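Local coordinates for single-stranded DNA-binding protein DdrB (Deinococcus radiodurans, PDB 4NOE), which binds single-stranded DNA and assists the accurate annealing of DNA strands, probably as part of the bacterium's response to DNA damage, at residues F52-E57 against A103-S108; A16-N21 against L38-G43; E77-R82 against V130-F135. All blocks are in the same frame, centred on the assembly; numbering follows the deposited sequence.

Interaction 1 (F52-E57 against A103-S108); sequences FPIENE and AAIKYS. With nucleotides of chain F.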
loop_
_atom_site.group_PDB
_atom_site.type_symbol
_atom_site.label_atom_id
_atom_site.label_comp_id
_atom_site.label_asym_id
_atom_site.label_seq_id
_atom_site.Cartn_x
_atom_site.Cartn_y
_atom_site.Cartn_z
ATOM N N PHE E 52 7.235 -0.231 32.277
ATOM C CA PHE E 52 7.344 -0.152 33.725
ATOM C C PHE E 52 8.541 -0.964 34.174
ATOM O O PHE E 52 8.981 -1.862 33.446
ATOM C CB PHE E 52 6.073 -0.704 34.368
ATOM C CG PHE E 52 4.840 0.083 34.032
ATOM C CD1 PHE E 52 4.845 1.466 34.119
ATOM C CD2 PHE E 52 3.678 -0.557 33.623
ATOM C CE1 PHE E 52 3.712 2.196 33.815
ATOM C CE2 PHE E 52 2.535 0.170 33.313
ATOM C CZ PHE E 52 2.554 1.547 33.411
ATOM N N PRO E 53 9.085 -0.635 35.360
ATOM C CA PRO E 53 10.213 -1.375 35.933
ATOM C C PRO E 53 9.825 -2.821 36.191
ATOM O O PRO E 53 8.708 -3.078 36.657
ATOM C CB PRO E 53 10.457 -0.663 37.273
ATOM C CG PRO E 53 9.917 0.715 37.081
ATOM C CD PRO E 53 8.723 0.541 36.178
ATOM N N ILE E 54 10.731 -3.750 35.901
ATOM C CA ILE E 54 10.463 -5.176 36.084
ATOM C C ILE E 54 10.120 -5.502 37.548
ATOM O O ILE E 54 9.299 -6.385 37.820
ATOM C CB ILE E 54 11.648 -6.038 35.569
ATOM C CG1 ILE E 54 11.510 -7.489 36.009
ATOM C CG2 ILE E 54 12.992 -5.495 36.084
ATOM C CD1 ILE E 54 10.501 -8.248 35.236
ATOM N N GLU E 55 10.718 -4.770 38.490
ATOM C CA GLU E 55 10.440 -5.015 39.906
ATOM C C GLU E 55 9.043 -4.550 40.332
ATOM O O GLU E 55 8.608 -4.818 41.457
ATOM C CB GLU E 55 11.521 -4.398 40.806
ATOM N N ASN E 56 8.334 -3.867 39.434
ATOM C CA ASN E 56 6.966 -3.432 39.726
ATOM C C ASN E 56 5.868 -4.408 39.281
ATOM O O ASN E 56 4.695 -4.212 39.607
ATOM C CB ASN E 56 6.699 -2.042 39.139
ATOM C CG ASN E 56 7.155 -0.921 40.059
ATOM O OD1 ASN E 56 8.103 -0.203 39.753
ATOM N ND2 ASN E 56 6.473 -0.764 41.193
ATOM N N GLU E 57 6.249 -5.461 38.561
ATOM C CA GLU E 57 5.274 -6.339 37.908
ATOM C C GLU E 57 4.425 -7.157 38.878
ATOM O O GLU E 57 3.207 -7.247 38.724
ATOM C CB GLU E 57 5.989 -7.284 36.932
ATOM C CG GLU E 57 5.072 -7.929 35.903
ATOM C CD GLU E 57 4.429 -9.223 36.391
ATOM O OE1 GLU E 57 4.972 -9.860 37.321
ATOM O OE2 GLU E 57 3.378 -9.609 35.833
ATOM N N ALA E 103 15.597 -9.665 30.822
ATOM C CA ALA E 103 14.351 -10.371 31.075
ATOM C C ALA E 103 13.204 -9.369 31.002
ATOM O O ALA E 103 13.388 -8.183 31.269
ATOM C CB ALA E 103 14.393 -11.024 32.429
ATOM N N ALA E 104 12.019 -9.829 30.625
ATOM C CA ALA E 104 10.878 -8.927 30.562
ATOM C C ALA E 104 9.579 -9.679 30.785
ATOM O O ALA E 104 9.506 -10.899 30.577
ATOM C CB ALA E 104 10.855 -8.170 29.228
ATOM N N ILE E 105 8.565 -8.953 31.242
ATOM C CA ILE E 105 7.229 -9.509 31.380
ATOM C C ILE E 105 6.350 -8.653 30.506
ATOM O O ILE E 105 6.206 -7.450 30.747
ATOM C CB ILE E 105 6.727 -9.442 32.819
ATOM C CG1 ILE E 105 7.783 -9.999 33.776
ATOM C CG2 ILE E 105 5.428 -10.228 32.957
ATOM C CD1 ILE E 105 8.044 -11.471 33.567
ATOM N N LYS E 106 5.779 -9.255 29.474
ATOM C CA LYS E 106 5.024 -8.483 28.500
ATOM C C LYS E 106 3.553 -8.869 28.565
ATOM O O LYS E 106 3.216 -10.043 28.712
ATOM C CB LYS E 106 5.582 -8.719 27.088
ATOM C CG LYS E 106 4.936 -7.855 26.020
ATOM C CD LYS E 106 5.673 -7.893 24.672
ATOM C CE LYS E 106 4.964 -6.939 23.704
ATOM N NZ LYS E 106 5.491 -6.892 22.305
ATOM N N TYR E 107 2.687 -7.866 28.482
ATOM C CA TYR E 107 1.255 -8.081 28.394
ATOM C C TYR E 107 0.822 -7.686 26.999
ATOM O O TYR E 107 0.921 -6.506 26.613
ATOM C CB TYR E 107 0.514 -7.257 29.462
ATOM C CG TYR E 107 0.704 -7.838 30.840
ATOM C CD1 TYR E 107 1.872 -7.600 31.565
ATOM C CD2 TYR E 107 -0.267 -8.649 31.408
ATOM C CE1 TYR E 107 2.052 -8.142 32.823
ATOM C CE2 TYR E 107 -0.092 -9.197 32.675
ATOM C CZ TYR E 107 1.067 -8.947 33.367
ATOM O OH TYR E 107 1.237 -9.490 34.619
ATOM N N SER E 108 0.362 -8.678 26.241
ATOM C CA SER E 108 -0.040 -8.473 24.848
ATOM C C SER E 108 -1.108 -9.469 24.417
ATOM O O SER E 108 -1.254 -10.545 25.015
ATOM C CB SER E 108 1.171 -8.619 23.917
ATOM O OG SER E 108 1.624 -9.970 23.898
ATOM P P DT F 26 9.509 -14.845 20.941
ATOM O OP1 DT F 26 10.159 -15.974 21.507
ATOM O OP2 DT F 26 9.274 -14.803 19.543
ATOM O "O5'" DT F 26 8.107 -14.585 21.627
ATOM C "C5'" DT F 26 7.829 -14.845 22.999
ATOM C "C4'" DT F 26 6.419 -14.434 23.346
ATOM O "O4'" DT F 26 6.213 -13.043 23.024
ATOM C "C3'" DT F 26 5.329 -15.206 22.612
ATOM O "O3'" DT F 26 4.219 -15.492 23.451
ATOM C "C2'" DT F 26 4.847 -14.211 21.581
ATOM C "C1'" DT F 26 5.016 -12.898 22.313
ATOM N N1 DT F 26 5.153 -11.706 21.480
ATOM C C2 DT F 26 4.581 -10.518 21.869
ATOM O O2 DT F 26 3.894 -10.405 22.859
ATOM N N3 DT F 26 4.855 -9.461 21.049
ATOM C C4 DT F 26 5.611 -9.474 19.900
ATOM O O4 DT F 26 5.779 -8.449 19.270
ATOM C C5 DT F 26 6.204 -10.743 19.571
ATOM C C7 DT F 26 7.066 -10.845 18.357
ATOM C C6 DT F 26 5.948 -11.780 20.365
HETATM O O HOH W 1 0.492 -8.099 37.729
#
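Ile105 opens the contact by meeting Ile54 at about a right angle: Ile54 CD1 lies 3.5 Å from Ile105 CG1. The other branch of Ile105 turns to Glu57, whose CG sits 3.8 Å from Ile105 CG2, so the aliphatic part of the glutamate completes an apolar patch between the 3-10 turn and strand 104-110. Lys106, next along, points to the opposite side of the strand. Its extended chain runs past the O2 and N3 positions of thymidine DT26 of chain F, with Lys106 NZ 2.9 Å from the base N3, and the ammonium also forms a salt bridge with Glu121. With an alanine at this position the chain beside the thymine is gone, and Glu121 would probably be left without this positive partner. Tyr107 returns to the first side. Its OH donates to Glu57 OE2 over a very short 2.5 Å, with the oxygen at the ring's edge and the carboxylate only 23° from the ring plane. The bend of Glu57 at chi2 (-87°) brings the acceptor there. A water 3.0 Å from Glu57 O, to which it donates, is also weakly bonded to Tyr107 OH. Ser108 OG closes the walk by donating to DT26 O2. Glu57 OE2 also has Arg88 as a salt-bridge partner, which probably favours the charged carboxylate; side chains of one strand thus hold a loop through Ile105 and Tyr107 while Lys106 and Ser108 meet the DNA.

Interaction 2 (A16-N21 against L38-G43); sequences ARVTVN and LGWTSG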
loop_
_atom_site.group_PDB
_atom_site.type_symbol
_atom_site.label_atom_id
_atom_site.label_comp_id
_atom_site.label_asym_id
_atom_site.label_seq_id
_atom_site.Cartn_x
_atom_site.Cartn_y
_atom_site.Cartn_z
ATOM N N ALA E 16 -16.993 7.953 27.098
ATOM C CA ALA E 16 -17.195 9.400 27.210
ATOM C C ALA E 16 -15.956 10.143 27.665
ATOM O O ALA E 16 -15.194 9.642 28.502
ATOM C CB ALA E 16 -18.373 9.727 28.150
ATOM N N ARG E 17 -15.783 11.354 27.139
ATOM C CA ARG E 17 -14.641 12.201 27.491
ATOM C C ARG E 17 -14.980 13.139 28.639
ATOM O O ARG E 17 -15.606 14.207 28.448
ATOM C CB ARG E 17 -14.175 13.009 26.280
ATOM C CG ARG E 17 -13.985 12.191 25.009
ATOM C CD ARG E 17 -13.466 13.082 23.878
ATOM N NE ARG E 17 -12.260 13.793 24.284
ATOM C CZ ARG E 17 -11.036 13.293 24.169
ATOM N NH1 ARG E 17 -10.863 12.081 23.655
ATOM N NH2 ARG E 17 -9.984 13.998 24.564
ATOM N N VAL E 18 -14.535 12.743 29.825
ATOM C CA VAL E 18 -14.899 13.407 31.073
ATOM C C VAL E 18 -13.668 13.936 31.806
ATOM O O VAL E 18 -12.675 13.215 31.996
ATOM C CB VAL E 18 -15.632 12.420 31.990
ATOM C CG1 VAL E 18 -15.900 13.055 33.363
ATOM C CG2 VAL E 18 -16.933 12.008 31.328
ATOM N N THR E 19 -13.726 15.196 32.213
ATOM C CA THR E 19 -12.604 15.806 32.917
ATOM C C THR E 19 -12.926 15.862 34.408
ATOM O O THR E 19 -14.024 16.266 34.786
ATOM C CB THR E 19 -12.315 17.212 32.367
ATOM O OG1 THR E 19 -11.891 17.099 31.006
ATOM C CG2 THR E 19 -11.222 17.924 33.178
ATOM N N VAL E 20 -11.973 15.440 35.242
ATOM C CA VAL E 20 -12.143 15.439 36.694
ATOM C C VAL E 20 -11.198 16.441 37.368
ATOM O O VAL E 20 -10.025 16.566 36.979
ATOM C CB VAL E 20 -11.883 14.024 37.263
ATOM C CG1 VAL E 20 -11.834 14.044 38.789
ATOM C CG2 VAL E 20 -12.941 13.057 36.773
ATOM N N ASN E 21 -11.700 17.158 38.374
ATOM C CA ASN E 21 -10.853 18.057 39.159
ATOM C C ASN E 21 -10.155 17.333 40.312
ATOM O O ASN E 21 -10.764 16.502 40.985
ATOM C CB ASN E 21 -11.669 19.234 39.690
ATOM C CG ASN E 21 -12.171 20.137 38.584
ATOM O OD1 ASN E 21 -11.444 20.463 37.643
ATOM N ND2 ASN E 21 -13.423 20.543 38.687
ATOM N N LEU E 38 -13.212 1.688 38.017
ATOM C CA LEU E 38 -14.438 1.715 37.217
ATOM C C LEU E 38 -14.145 1.433 35.744
ATOM O O LEU E 38 -15.058 1.408 34.915
ATOM C CB LEU E 38 -15.161 3.058 37.359
ATOM C CG LEU E 38 -15.674 3.410 38.759
ATOM C CD1 LEU E 38 -16.365 4.765 38.744
ATOM C CD2 LEU E 38 -16.611 2.327 39.296
ATOM N N GLY E 39 -12.870 1.227 35.424
ATOM C CA GLY E 39 -12.463 0.985 34.049
ATOM C C GLY E 39 -12.292 2.270 33.255
ATOM O O GLY E 39 -12.246 2.247 32.028
ATOM N N TRP E 40 -12.195 3.402 33.940
ATOM C CA TRP E 40 -11.899 4.635 33.232
ATOM C C TRP E 40 -10.407 4.697 32.940
ATOM O O TRP E 40 -9.593 4.306 33.773
ATOM C CB TRP E 40 -12.277 5.858 34.060
ATOM C CG TRP E 40 -13.731 6.045 34.296
ATOM C CD1 TRP E 40 -14.722 5.093 34.228
ATOM C CD2 TRP E 40 -14.372 7.266 34.673
ATOM N NE1 TRP E 40 -15.938 5.657 34.545
ATOM C CE2 TRP E 40 -15.751 6.988 34.817
ATOM C CE3 TRP E 40 -13.916 8.566 34.900
ATOM C CZ2 TRP E 40 -16.672 7.971 35.178
ATOM C CZ3 TRP E 40 -14.828 9.536 35.264
ATOM C CH2 TRP E 40 -16.196 9.233 35.396
ATOM N N THR E 41 -10.054 5.211 31.767
ATOM C CA THR E 41 -8.654 5.351 31.393
ATOM C C THR E 41 -8.350 6.792 31.050
ATOM O O THR E 41 -9.251 7.557 30.697
ATOM C CB THR E 41 -8.303 4.483 30.158
ATOM O OG1 THR E 41 -9.148 4.846 29.057
ATOM C CG2 THR E 41 -8.491 3.021 30.473
ATOM N N SER E 42 -7.076 7.164 31.135
ATOM C CA SER E 42 -6.656 8.519 30.784
ATOM C C SER E 42 -5.499 8.471 29.799
ATOM O O SER E 42 -4.484 7.838 30.072
ATOM C CB SER E 42 -6.201 9.264 32.026
ATOM O OG SER E 42 -5.890 10.608 31.692
ATOM N N GLY E 43 -5.631 9.136 28.656
ATOM C CA GLY E 43 -4.553 9.107 27.676
ATOM C C GLY E 43 -4.566 7.818 26.874
ATOM O O GLY E 43 -5.498 7.021 27.000
#
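The Trp40 indole presents the rim of its six-membered ring to Val18 and Val20, and CZ3 is the atom that meets both. Val20 CG2 approaches at the edge, near the ring plane, 4.3 Å from Trp40 CZ3. Val18 CG1 comes in obliquely, 4.1 Å from the same CZ3. On one face of the indole lies a neighbour from its own segment, Leu38, with CD1 4.2 Å above the plane and offset toward the rim. Tyr35, from helix 28-37, stacks with the indole as well, and NE1 makes a weak hydrogen bond to Asp13.

Val18 and Val20 are alternate residues of strand 17-22, which explains why both side chains point at the tryptophan while Thr19 between them points the other way. In Val18 the touching methyl, CG1, stands opposite the main-chain nitrogen (chi1 174°), and in Val20 it is the other branch, CG2, that reaches the ring. The single carbon CZ3 is thus shared by one methyl from each valine, at similar distances. Trp40 follows directly on the helix end: Gly39, with positive phi (83°), closes helix 28-37 in a Schellman motif.

Strand 17-22 pairs with strand 6-11 on one hand, and Arg17 to Val20 form an antiparallel ladder with a strand of the third subunit, so the sheet continues across the interface; Leu28 of that subunit also packs on Trp40. With all three touching residues buried and every approach between carbon atoms, the contact between the loop after helix 28-37 and the sheet rests on hydrophobic burial and van der Waals fit, beside an intersubunit seam.

Interaction 3 (E77-R82 against V130-F135); sequences ELVIHR and VSLAIF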
loop_
_atom_site.group_PDB
_atom_site.type_symbol
_atom_site.label_atom_id
_atom_site.label_comp_id
_atom_site.label_asym_id
_atom_site.label_seq_id
_atom_site.Cartn_x
_atom_site.Cartn_y
_atom_site.Cartn_z
ATOM N N GLU E 77 -3.004 -16.210 33.175
ATOM C CA GLU E 77 -2.974 -14.926 33.861
ATOM C C GLU E 77 -3.275 -13.855 32.829
ATOM O O GLU E 77 -2.519 -13.696 31.859
ATOM C CB GLU E 77 -1.608 -14.692 34.500
ATOM N N LEU E 78 -4.392 -13.148 32.996
ATOM C CA LEU E 78 -4.784 -12.125 32.015
ATOM C C LEU E 78 -4.979 -10.749 32.632
ATOM O O LEU E 78 -5.205 -10.626 33.832
ATOM C CB LEU E 78 -6.076 -12.515 31.308
ATOM C CG LEU E 78 -6.087 -13.818 30.506
ATOM C CD1 LEU E 78 -7.516 -14.154 30.107
ATOM C CD2 LEU E 78 -5.207 -13.703 29.270
ATOM N N VAL E 79 -4.903 -9.717 31.794
ATOM C CA VAL E 79 -5.274 -8.382 32.211
ATOM C C VAL E 79 -6.313 -7.831 31.247
ATOM O O VAL E 79 -6.160 -7.935 30.025
ATOM C CB VAL E 79 -4.051 -7.440 32.281
ATOM C CG1 VAL E 79 -4.497 -5.990 32.313
ATOM C CG2 VAL E 79 -3.194 -7.767 33.505
ATOM N N ILE E 80 -7.377 -7.267 31.807
ATOM C CA ILE E 80 -8.480 -6.736 31.026
ATOM C C ILE E 80 -8.350 -5.227 30.991
ATOM O O ILE E 80 -8.330 -4.575 32.035
ATOM C CB ILE E 80 -9.835 -7.075 31.666
ATOM C CG1 ILE E 80 -9.933 -8.571 31.994
ATOM C CG2 ILE E 80 -10.978 -6.628 30.758
ATOM C CD1 ILE E 80 -9.758 -9.470 30.786
ATOM N N HIS E 81 -8.278 -4.671 29.789
ATOM C CA HIS E 81 -8.146 -3.234 29.620
ATOM C C HIS E 81 -8.986 -2.806 28.422
ATOM O O HIS E 81 -8.788 -3.322 27.312
ATOM C CB HIS E 81 -6.668 -2.893 29.392
ATOM C CG HIS E 81 -6.395 -1.429 29.189
ATOM N ND1 HIS E 81 -6.298 -0.853 27.939
ATOM C CD2 HIS E 81 -6.169 -0.435 30.081
ATOM C CE1 HIS E 81 -6.022 0.434 28.071
ATOM N NE2 HIS E 81 -5.934 0.715 29.357
ATOM N N ARG E 82 -9.918 -1.876 28.648
ATOM C CA ARG E 82 -10.876 -1.438 27.621
ATOM C C ARG E 82 -11.562 -2.580 26.880
ATOM O O ARG E 82 -11.713 -2.528 25.655
ATOM C CB ARG E 82 -10.214 -0.518 26.595
ATOM C CG ARG E 82 -9.784 0.815 27.141
ATOM C CD ARG E 82 -10.773 1.883 26.716
ATOM N NE ARG E 82 -10.970 2.825 27.803
ATOM C CZ ARG E 82 -12.143 3.315 28.173
ATOM N NH1 ARG E 82 -13.258 2.979 27.526
ATOM N NH2 ARG E 82 -12.189 4.157 29.187
ATOM N N VAL E 130 -0.569 -7.011 19.850
ATOM C CA VAL E 130 -0.871 -5.645 20.232
ATOM C C VAL E 130 -0.463 -5.557 21.680
ATOM O O VAL E 130 -0.871 -6.407 22.474
ATOM C CB VAL E 130 -2.371 -5.345 20.093
ATOM C CG1 VAL E 130 -2.689 -3.947 20.615
ATOM C CG2 VAL E 130 -2.832 -5.493 18.629
ATOM N N SER E 131 0.343 -4.556 22.029
ATOM C CA SER E 131 0.922 -4.479 23.372
ATOM C C SER E 131 0.169 -3.577 24.336
ATOM O O SER E 131 -0.213 -2.452 23.992
ATOM C CB SER E 131 2.374 -3.986 23.305
ATOM O OG SER E 131 3.133 -4.766 22.404
ATOM N N LEU E 132 0.001 -4.049 25.566
ATOM C CA LEU E 132 -0.531 -3.195 26.625
ATOM C C LEU E 132 0.607 -2.613 27.458
ATOM O O LEU E 132 0.638 -1.403 27.747
ATOM C CB LEU E 132 -1.467 -3.992 27.538
ATOM C CG LEU E 132 -1.947 -3.227 28.779
ATOM C CD1 LEU E 132 -2.810 -2.020 28.415
ATOM C CD2 LEU E 132 -2.714 -4.157 29.711
ATOM N N ALA E 133 1.536 -3.481 27.856
ATOM C CA ALA E 133 2.566 -3.091 28.825
ATOM C C ALA E 133 3.751 -4.049 28.808
ATOM O O ALA E 133 3.610 -5.247 28.518
ATOM C CB ALA E 133 1.970 -3.000 30.267
ATOM N N ILE E 134 4.926 -3.526 29.128
ATOM C CA ILE E 134 6.073 -4.402 29.303
ATOM C C ILE E 134 6.863 -4.029 30.549
ATOM O O ILE E 134 7.244 -2.870 30.736
ATOM C CB ILE E 134 6.980 -4.441 28.055
ATOM C CG1 ILE E 134 8.254 -5.235 28.347
ATOM C CG2 ILE E 134 7.334 -3.045 27.592
ATOM C CD1 ILE E 134 8.947 -5.733 27.086
ATOM N N PHE E 135 7.081 -5.006 31.420
ATOM C CA PHE E 135 7.829 -4.747 32.635
ATOM C C PHE E 135 9.264 -5.188 32.379
ATOM O O PHE E 135 9.532 -6.353 32.031
ATOM C CB PHE E 135 7.177 -5.453 33.829
ATOM C CG PHE E 135 5.776 -4.952 34.131
ATOM C CD1 PHE E 135 4.696 -5.350 33.353
ATOM C CD2 PHE E 135 5.546 -4.072 35.179
ATOM C CE1 PHE E 135 3.416 -4.884 33.612
ATOM C CE2 PHE E 135 4.266 -3.606 35.448
ATOM C CZ PHE E 135 3.198 -4.015 34.658
#
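Two kinds of interaction join Leu132 to strand 77-81, and each uses a different methyl. The first is apolar: Leu132 CD2 lies 3.6 Å from Val79 CG1, the two side chains crossing at about a right angle. The second is a CH-pi contact, in which Leu132 CD1 sits over one face of the His81 imidazole, 3.8 Å from the ring centroid and 16° off the ring normal. It is displaced slightly toward the CG-ND1 side, Leu132 CD1 being 3.7 Å from His81 ND1. In His81, chi1 (179°) carries the ring out from the strand toward Leu132, and chi2 (-95°) turns a face to the methyl.

Backbone geometry places both partners within reach of one leucine. Val79 and His81 alternate with Ile80 and point to the same side of their strand, while Leu132 lies at a corner of strand 128-135, forming with Ala133 a classic beta bulge opposite Tyr107. In the sheet's pairing, strands 84-91 and 104-110 come between the two, so the contact joins strands that are not neighbours, consistent with a sheet that curls round on itself; Tyr86 also touches Leu132, and Trp62 packs on Val79.

All three residues are buried, and what meets across the contact is hydrocarbon and a ring face. Dispersion and exclusion of water are thus the likely sources of its stability, with the histidine contributing its pi surface to Leu132.

From the N terminus, interaction 2 comes first: it closes a loop around helix 28-37 and ties the loop that follows that helix to the two-stranded N-terminal sheet, before either other contact begins. Interaction 1 then opens at 52-57 and interaction 3 at 77-82; their second segments follow in the same order, 103-108 and 130-135, so the two loops cross. Both reach the mixed sheet, where strands 104-110 and 128-135 are neighbours, probably hydrogen-bonded from Ile105 O to Phe135 N. Interactions 1 and 2 do not touch, their centres being 25 Å apart. Interaction 3 links them, since Arg82 NE probably bonds Thr41 OG1 of interaction 2.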